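Local coordinates for protein phosphoribosyl-aminoimidazole carboxylase (Aspergillus clavatus, PDB 3K5I) that probably catalyses the ATP-dependent carboxylation of 5-aminoimidazole ribonucleotide to its N5-carboxy form in purine biosynthesis, as an ATP-grasp enzyme, at residues G33-M38 against S295-I300. Residues are numbered along the deposited sequence; the frame is centred on the assembly and turned at random.
Sequences GQLGRM and SGHYTI. With AIR (5-aminoimidazole ribonucleotide), chain I.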
loop_
_atom_site.group_PDB
_atom_site.type_symbol
_atom_site.label_atom_id
_atom_site.label_comp_id
_atom_site.label_asym_id
_atom_site.label_seq_id
_atom_site.Cartn_x
_atom_site.Cartn_y
_atom_site.Cartn_z
ATOM N N GLY A 33 16.436 0.092 4.242
ATOM C CA GLY A 33 16.402 -0.688 3.048
ATOM C C GLY A 33 14.957 -1.029 2.826
ATOM O O GLY A 33 14.087 -0.314 3.291
ATOM N N GLN A 34 14.717 -2.052 2.024
ATOM C CA GLN A 34 13.343 -2.296 1.632
ATOM C C GLN A 34 12.420 -2.578 2.746
ATOM O O GLN A 34 11.214 -2.297 2.696
ATOM C CB GLN A 34 13.276 -3.442 0.624
ATOM C CG GLN A 34 13.711 -4.778 1.199
ATOM C CD GLN A 34 15.167 -5.100 0.884
ATOM O OE1 GLN A 34 16.029 -4.161 0.703
ATOM N NE2 GLN A 34 15.470 -6.406 0.747
ATOM N N LEU A 35 13.010 -3.144 3.791
ATOM C CA LEU A 35 12.189 -3.545 4.929
ATOM C C LEU A 35 11.744 -2.288 5.631
ATOM O O LEU A 35 10.586 -2.123 5.964
ATOM C CB LEU A 35 12.966 -4.493 5.869
ATOM C CG LEU A 35 13.215 -5.918 5.367
ATOM C CD1 LEU A 35 13.851 -6.767 6.481
ATOM C CD2 LEU A 35 11.958 -6.649 4.767
ATOM N N GLY A 36 12.727 -1.435 5.891
ATOM C CA GLY A 36 12.532 -0.200 6.584
ATOM C C GLY A 36 11.580 0.478 5.713
ATOM O O GLY A 36 10.695 1.110 6.270
ATOM N N ARG A 37 11.701 0.336 4.402
ATOM C CA ARG A 37 10.677 1.085 3.619
ATOM C C ARG A 37 9.213 0.619 3.726
ATOM O O ARG A 37 8.236 1.379 3.636
ATOM C CB ARG A 37 11.128 1.121 2.158
ATOM C CG ARG A 37 10.327 2.014 1.222
ATOM C CD ARG A 37 10.707 1.687 -0.232
ATOM N NE ARG A 37 9.933 2.343 -1.308
ATOM C CZ ARG A 37 10.423 3.335 -2.048
ATOM N NH1 ARG A 37 11.631 3.825 -1.780
ATOM N NH2 ARG A 37 9.700 3.827 -3.038
ATOM N N MET A 38 9.025 -0.684 3.821
ATOM C CA MET A 38 7.677 -1.189 3.927
ATOM C C MET A 38 7.185 -0.752 5.289
ATOM O O MET A 38 6.012 -0.394 5.486
ATOM C CB MET A 38 7.618 -2.709 3.709
ATOM C CG MET A 38 7.615 -2.826 2.205
ATOM S SD MET A 38 7.591 -4.467 1.500
ATOM C CE MET A 38 9.094 -4.986 1.916
ATOM N N SER A 295 9.815 -13.573 4.208
ATOM C CA SER A 295 8.736 -14.573 4.168
ATOM C C SER A 295 7.375 -13.993 4.399
ATOM O O SER A 295 6.352 -14.627 4.101
ATOM C CB SER A 295 8.979 -15.733 5.152
ATOM O OG SER A 295 8.267 -15.697 6.379
ATOM N N GLY A 296 7.360 -12.790 4.955
ATOM C CA GLY A 296 6.058 -12.197 5.209
ATOM C C GLY A 296 5.596 -11.090 4.267
ATOM O O GLY A 296 4.535 -10.450 4.478
ATOM N N HIS A 297 6.302 -10.876 3.169
ATOM C CA HIS A 297 5.801 -9.815 2.297
ATOM C C HIS A 297 4.375 -9.939 1.765
ATOM O O HIS A 297 3.698 -8.893 1.531
ATOM C CB HIS A 297 6.794 -9.491 1.155
ATOM C CG HIS A 297 8.148 -9.106 1.629
ATOM N ND1 HIS A 297 8.365 -8.669 2.914
ATOM C CD2 HIS A 297 9.312 -8.930 0.956
ATOM C CE1 HIS A 297 9.637 -8.330 3.040
ATOM N NE2 HIS A 297 10.230 -8.480 1.868
ATOM N N TYR A 298 3.958 -11.205 1.606
ATOM C CA TYR A 298 2.625 -11.474 1.098
ATOM C C TYR A 298 1.557 -10.883 2.036
ATOM O O TYR A 298 0.380 -10.680 1.650
ATOM C CB TYR A 298 2.352 -12.978 0.906
ATOM C CG TYR A 298 2.030 -13.595 2.247
ATOM C CD1 TYR A 298 3.089 -14.059 3.032
ATOM C CD2 TYR A 298 0.730 -13.646 2.757
ATOM C CE1 TYR A 298 2.818 -14.585 4.287
ATOM C CE2 TYR A 298 0.423 -14.203 4.054
ATOM C CZ TYR A 298 1.503 -14.686 4.806
ATOM O OH TYR A 298 1.450 -15.276 6.087
ATOM N N THR A 299 1.944 -10.543 3.263
ATOM C CA THR A 299 0.906 -10.033 4.180
ATOM C C THR A 299 0.223 -8.730 3.775
ATOM O O THR A 299 -0.939 -8.409 4.189
ATOM C CB THR A 299 1.468 -10.019 5.590
ATOM O OG1 THR A 299 2.685 -9.231 5.612
ATOM C CG2 THR A 299 1.756 -11.492 5.982
ATOM N N ILE A 300 0.960 -7.965 2.966
ATOM C CA ILE A 300 0.452 -6.685 2.478
ATOM C C ILE A 300 -0.812 -6.827 1.708
ATOM O O ILE A 300 -1.823 -6.227 2.012
ATOM C CB ILE A 300 1.439 -6.017 1.540
ATOM C CG1 ILE A 300 2.627 -5.550 2.388
ATOM C CG2 ILE A 300 0.785 -4.732 1.079
ATOM C CD1 ILE A 300 3.805 -4.772 1.673
HETATM N N1 AIR I . 17.282 -7.005 5.133
HETATM C C2 AIR I . 17.671 -7.010 6.441
HETATM N N3 AIR I . 18.156 -8.167 6.885
HETATM C C4 AIR I . 18.026 -8.989 5.780
HETATM C C5 AIR I . 17.501 -8.299 4.689
HETATM N N6 AIR I . 17.229 -8.708 3.410
HETATM C "C1'" AIR I . 16.787 -5.946 4.223
HETATM C "C2'" AIR I . 16.623 -4.568 4.904
HETATM C "C3'" AIR I . 18.124 -4.230 4.879
HETATM C "C4'" AIR I . 18.406 -4.520 3.403
HETATM O "O4'" AIR I . 17.826 -5.832 3.268
HETATM O "O2'" AIR I . 15.732 -3.588 4.334
HETATM O "O3'" AIR I . 18.320 -2.918 5.362
HETATM C "C5'" AIR I . 19.303 -3.982 2.305
HETATM O "O5'" AIR I . 20.012 -5.021 1.572
HETATM P P AIR I . 21.067 -4.568 0.435
HETATM O O6 AIR I . 20.633 -5.160 -1.014
HETATM O O7 AIR I . 22.352 -5.122 0.946
HETATM O O8 AIR I . 21.041 -3.058 0.383
HETATM O O HOH W 1 12.974 -8.320 0.942
#
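His297 and Met38 carry the contact, with Leu35 and Ile300 beside them; the imidazole is set against Leu35 and Met38 at the start of helix 34-46. His297 sits in a type I turn from Gly296 to Thr299, whose backbone closes through Thr299 N to Gly296 O at 2.9 Å. With chi1 at -57°, its CG lies anti to the carbonyl carbon and the ring reaches across to the other segment. Two approaches to that ring can be told apart. Met38 CE stands over one face, 3.7 Å from the ring centroid and 18° off the normal, which meets the criterion for a CH-pi contact; Met38 SD lies farther above the same face, as a sulfur-aromatic neighbour. Leu35 CD2 instead comes in at the edge, in the ring plane, 3.3 Å from His297 CE1. The other branch of Leu35, CD1, packs near AIR N1 at 3.7 Å, while Leu35 N donates to AIR O2' at 2.8 Å with an N-H...O angle of 163°. Water 1 also lies in the imidazole plane, 2.9 Å from His297 NE2, and accepts a hydrogen bond from Gln34 NE2, so a water links Gln34 and His297. His376 stacks with the same imidazole.

Farther along, Ile300 extends its CD1 to within 3.8 Å of Met38 SD, the two chains crossing at roughly a right angle, and Phe308 of helix 307-315 touches both residues.

Glu93 bonds both the ligand and the backbone N of Gly33 and Gly36. The contact thus joins the preATP-grasp and ATP-grasp regions beside bound AIR, with Gly33 as N-cap in a strand-turn-helix consistent with the glycine-rich turn of a Rossmann-like fold.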